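Local coordinates for protein cytochrome c-552 Ks_3358 (Candidatus Kuenenia stuttgartiensis, PDB 5MXZ) that binds a covalently attached heme c and probably transfers electrons, as a small c-type cytochrome of an anammox bacterium, at residues D20-D25 / A32-D37. The protein carries 1 engineered substitution. Numbering follows the deposited sequence.
Sequences DGNPTD and ARKFAD. With HEC (heme c), chain B; EDO (1,2-ethanediol), chain Q; EDO (1,2-ethanediol), chain O.
The carbonyl of G21 turns into the backbone of F35 and A36 and accepts two hydrogen bonds: a nearly straight one (176°) from A36 N to G21 O at 3.0 Å, on a lone pair, and a weak, bent one from F35 N. Glycine suits the site because A36 CB, 3.9 Å from G21 CA, occupies the space a side chain would need, and at these backbone angles a CB would also press against D20 O. G21 and P23 bury the largest areas; the rigid proline ring lies against the A32–K34 backbone, P23 CD 3.7 Å from R33 O. Small A32 fits between proline and heme, its CB 3.7 Å from HEC C2D. F35 stacks on the axial heme ligand H17 and brings its ring edge to the porphyrin, CZ 3.5 Å from HEC C4A; both loops thus back the heme pocket of this c-type cytochrome. The N22/K34 side faces solvent. K34 CG sits beside its own backbone N (chi1 -64°), and the extended apolar stem runs alongside N22, K34 CD 3.4 Å from N22 OD1. D20's carboxylate serves both N22 donors: OD1 closes an Asx turn onto N22 N, OD2 takes ND2 from above its plane. The loops bracket helix 25-30, which T24 caps; D37 then caps helix 38-43.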
loop_
_atom_site.group_PDB
_atom_site.type_symbol
_atom_site.label_atom_id
_atom_site.label_comp_id
_atom_site.label_asym_id
_atom_site.label_seq_id
_atom_site.Cartn_x
_atom_site.Cartn_y
_atom_site.Cartn_z
ATOM N N ASP A 20 3.450 -10.002 -4.727
ATOM C CA ASP A 20 4.881 -10.334 -4.731
ATOM C C ASP A 20 5.816 -9.159 -4.385
ATOM O O ASP A 20 7.042 -9.328 -4.338
ATOM C CB ASP A 20 5.284 -11.000 -6.064
ATOM C CG ASP A 20 4.978 -10.138 -7.294
ATOM O OD1 ASP A 20 4.346 -9.063 -7.180
ATOM O OD2 ASP A 20 5.374 -10.558 -8.403
ATOM N N GLY A 21 5.236 -7.984 -4.130
ATOM C CA GLY A 21 6.007 -6.771 -3.848
ATOM C C GLY A 21 6.385 -5.984 -5.094
ATOM O O GLY A 21 7.258 -5.111 -5.040
ATOM N N ASN A 22 5.710 -6.292 -6.205
ATOM C CA ASN A 22 5.950 -5.659 -7.503
ATOM C C ASN A 22 4.651 -5.062 -8.030
ATOM O O ASN A 22 3.604 -5.712 -7.945
ATOM C CB ASN A 22 6.480 -6.683 -8.516
ATOM C CG ASN A 22 7.795 -7.310 -8.091
ATOM O OD1 ASN A 22 8.780 -6.616 -7.840
ATOM N ND2 ASN A 22 7.817 -8.633 -8.017
ATOM N N PRO A 23 4.705 -3.832 -8.586
ATOM C CA PRO A 23 3.485 -3.240 -9.137
ATOM C C PRO A 23 2.944 -4.025 -10.330
ATOM O O PRO A 23 3.721 -4.624 -11.079
ATOM C CB PRO A 23 3.938 -1.842 -9.587
ATOM C CG PRO A 23 5.411 -1.946 -9.764
ATOM C CD PRO A 23 5.855 -2.915 -8.708
ATOM N N THR A 24 1.622 -4.016 -10.492
ATOM C CA THR A 24 0.986 -4.571 -11.686
ATOM C C THR A 24 1.257 -3.642 -12.869
ATOM O O THR A 24 1.827 -2.554 -12.704
ATOM C CB THR A 24 -0.541 -4.756 -11.512
ATOM O OG1 THR A 24 -1.165 -3.482 -11.306
ATOM C CG2 THR A 24 -0.869 -5.683 -10.341
ATOM N N ASP A 25 0.841 -4.073 -14.058
ATOM C CA ASP A 25 0.910 -3.253 -15.259
ATOM C C ASP A 25 0.171 -1.916 -15.070
ATOM O O ASP A 25 0.699 -0.858 -15.432
ATOM C CB ASP A 25 0.365 -4.039 -16.456
ATOM C CG ASP A 25 0.511 -3.293 -17.763
ATOM O OD1 ASP A 25 1.655 -2.980 -18.171
ATOM O OD2 ASP A 25 -0.530 -3.025 -18.396
ATOM N N ALA A 32 3.462 3.696 -9.668
ATOM C CA ALA A 32 3.878 2.909 -8.502
ATOM C C ALA A 32 5.215 2.214 -8.746
ATOM O O ALA A 32 5.541 1.863 -9.879
ATOM C CB ALA A 32 2.807 1.898 -8.118
ATOM N N ARG A 33 5.981 2.039 -7.667
ATOM C CA ARG A 33 7.247 1.295 -7.679
ATOM C C ARG A 33 7.146 0.042 -6.798
ATOM O O ARG A 33 6.090 -0.229 -6.217
ATOM C CB ARG A 33 8.409 2.190 -7.220
ATOM C CG ARG A 33 8.811 3.291 -8.194
ATOM C CD ARG A 33 8.137 4.602 -7.838
ATOM N NE ARG A 33 8.727 5.755 -8.508
ATOM C CZ ARG A 33 9.536 6.644 -7.934
ATOM N NH1 ARG A 33 9.882 6.538 -6.655
ATOM N NH2 ARG A 33 9.996 7.656 -8.649
ATOM N N LYS A 34 8.237 -0.716 -6.699
ATOM C CA LYS A 34 8.269 -1.952 -5.902
ATOM C C LYS A 34 8.174 -1.672 -4.411
ATOM O O LYS A 34 8.761 -0.700 -3.924
ATOM C CB LYS A 34 9.573 -2.718 -6.137
ATOM C CG LYS A 34 9.790 -3.235 -7.542
ATOM C CD LYS A 34 11.030 -4.110 -7.582
ATOM C CE LYS A 34 11.299 -4.594 -8.995
ATOM N NZ LYS A 34 12.335 -5.659 -8.995
ATOM N N PHE A 35 7.431 -2.518 -3.700
ATOM C CA PHE A 35 7.546 -2.601 -2.238
ATOM C C PHE A 35 8.731 -3.476 -1.837
ATOM O O PHE A 35 9.398 -3.198 -0.829
ATOM C CB PHE A 35 6.271 -3.149 -1.583
ATOM C CG PHE A 35 5.089 -2.222 -1.642
ATOM C CD1 PHE A 35 5.246 -0.829 -1.628
ATOM C CD2 PHE A 35 3.796 -2.749 -1.673
ATOM C CE1 PHE A 35 4.134 0.012 -1.671
ATOM C CE2 PHE A 35 2.686 -1.913 -1.710
ATOM C CZ PHE A 35 2.859 -0.532 -1.714
ATOM N N ALA A 36 8.978 -4.529 -2.625
ATOM C CA ALA A 36 10.072 -5.475 -2.380
ATOM C C ALA A 36 11.401 -4.842 -2.761
ATOM O O ALA A 36 11.998 -5.159 -3.795
ATOM C CB ALA A 36 9.841 -6.783 -3.131
ATOM N N ASP A 37 11.838 -3.921 -1.910
ATOM C CA ASP A 37 13.031 -3.128 -2.132
ATOM C C ASP A 37 13.562 -2.715 -0.772
ATOM O O ASP A 37 12.942 -1.897 -0.083
ATOM C CB ASP A 37 12.715 -1.889 -2.980
ATOM C CG ASP A 37 13.966 -1.122 -3.377
ATOM O OD1 ASP A 37 14.539 -0.397 -2.532
ATOM O OD2 ASP A 37 14.380 -1.250 -4.547
HETATM FE FE HEC B . -0.783 2.675 -3.617
HETATM C CHA HEC B . 2.012 4.674 -3.745
HETATM C CHB HEC B . 0.168 1.483 -0.537
HETATM C CHC HEC B . -3.868 1.165 -3.297
HETATM C CHD HEC B . -1.335 3.195 -6.951
HETATM N NA HEC B . 0.822 3.047 -2.334
HETATM C C1A HEC B . 1.896 3.816 -2.564
HETATM C C2A HEC B . 2.898 3.849 -1.479
HETATM C C3A HEC B . 2.352 2.899 -0.503
HETATM C C4A HEC B . 1.083 2.467 -1.150
HETATM C CMA HEC B . 2.937 2.488 0.829
HETATM C CAA HEC B . 4.184 4.633 -1.473
HETATM C CBA HEC B . 4.313 5.801 -0.532
HETATM C CGA HEC B . 5.767 6.229 -0.579
HETATM O O1A HEC B . 6.579 5.668 -1.349
HETATM O O2A HEC B . 6.114 7.151 0.169
HETATM N NB HEC B . -1.718 1.528 -2.139
HETATM C C1B HEC B . -1.188 1.112 -0.961
HETATM C C2B HEC B . -2.081 0.282 -0.104
HETATM C C3B HEC B . -3.274 0.216 -0.960
HETATM C C4B HEC B . -2.944 0.982 -2.173
HETATM C CMB HEC B . -1.812 -0.330 1.247
HETATM C CAB HEC B . -4.555 -0.451 -0.679
HETATM C CBB HEC B . -5.386 0.152 0.432
HETATM N NC HEC B . -2.372 2.263 -4.911
HETATM C C1C HEC B . -3.515 1.596 -4.656
HETATM C C2C HEC B . -4.428 1.410 -5.822
HETATM C C3C HEC B . -3.645 2.042 -6.895
HETATM C C4C HEC B . -2.404 2.498 -6.236
HETATM C CMC HEC B . -5.780 0.745 -5.868
HETATM C CAC HEC B . -3.994 2.150 -8.345
HETATM C CBC HEC B . -5.239 2.902 -8.746
HETATM N ND HEC B . 0.168 3.787 -5.094
HETATM C C1D HEC B . -0.175 3.899 -6.392
HETATM C C2D HEC B . 0.697 4.776 -7.203
HETATM C C3D HEC B . 1.710 5.213 -6.233
HETATM C C4D HEC B . 1.277 4.532 -4.996
HETATM C CMD HEC B . 0.590 5.120 -8.666
HETATM C CAD HEC B . 2.872 6.150 -6.410
HETATM C CBD HEC B . 2.381 7.487 -5.831
HETATM C CGD HEC B . 3.278 8.101 -4.767
HETATM O O1D HEC B . 3.042 9.278 -4.399
HETATM O O2D HEC B . 4.229 7.452 -4.270
HETATM C C1 EDO Q . 5.301 2.183 -4.203
HETATM O O1 EDO Q . 5.343 3.146 -5.257
HETATM C C2 EDO Q . 6.516 2.340 -3.282
HETATM O O2 EDO Q . 7.736 1.957 -3.928
HETATM C C1 EDO O . 3.104 -8.414 -11.359
HETATM O O1 EDO O . 3.042 -8.037 -9.978
HETATM C C2 EDO O . 3.909 -9.701 -11.503
HETATM O O2 EDO O . 5.178 -9.539 -10.856
#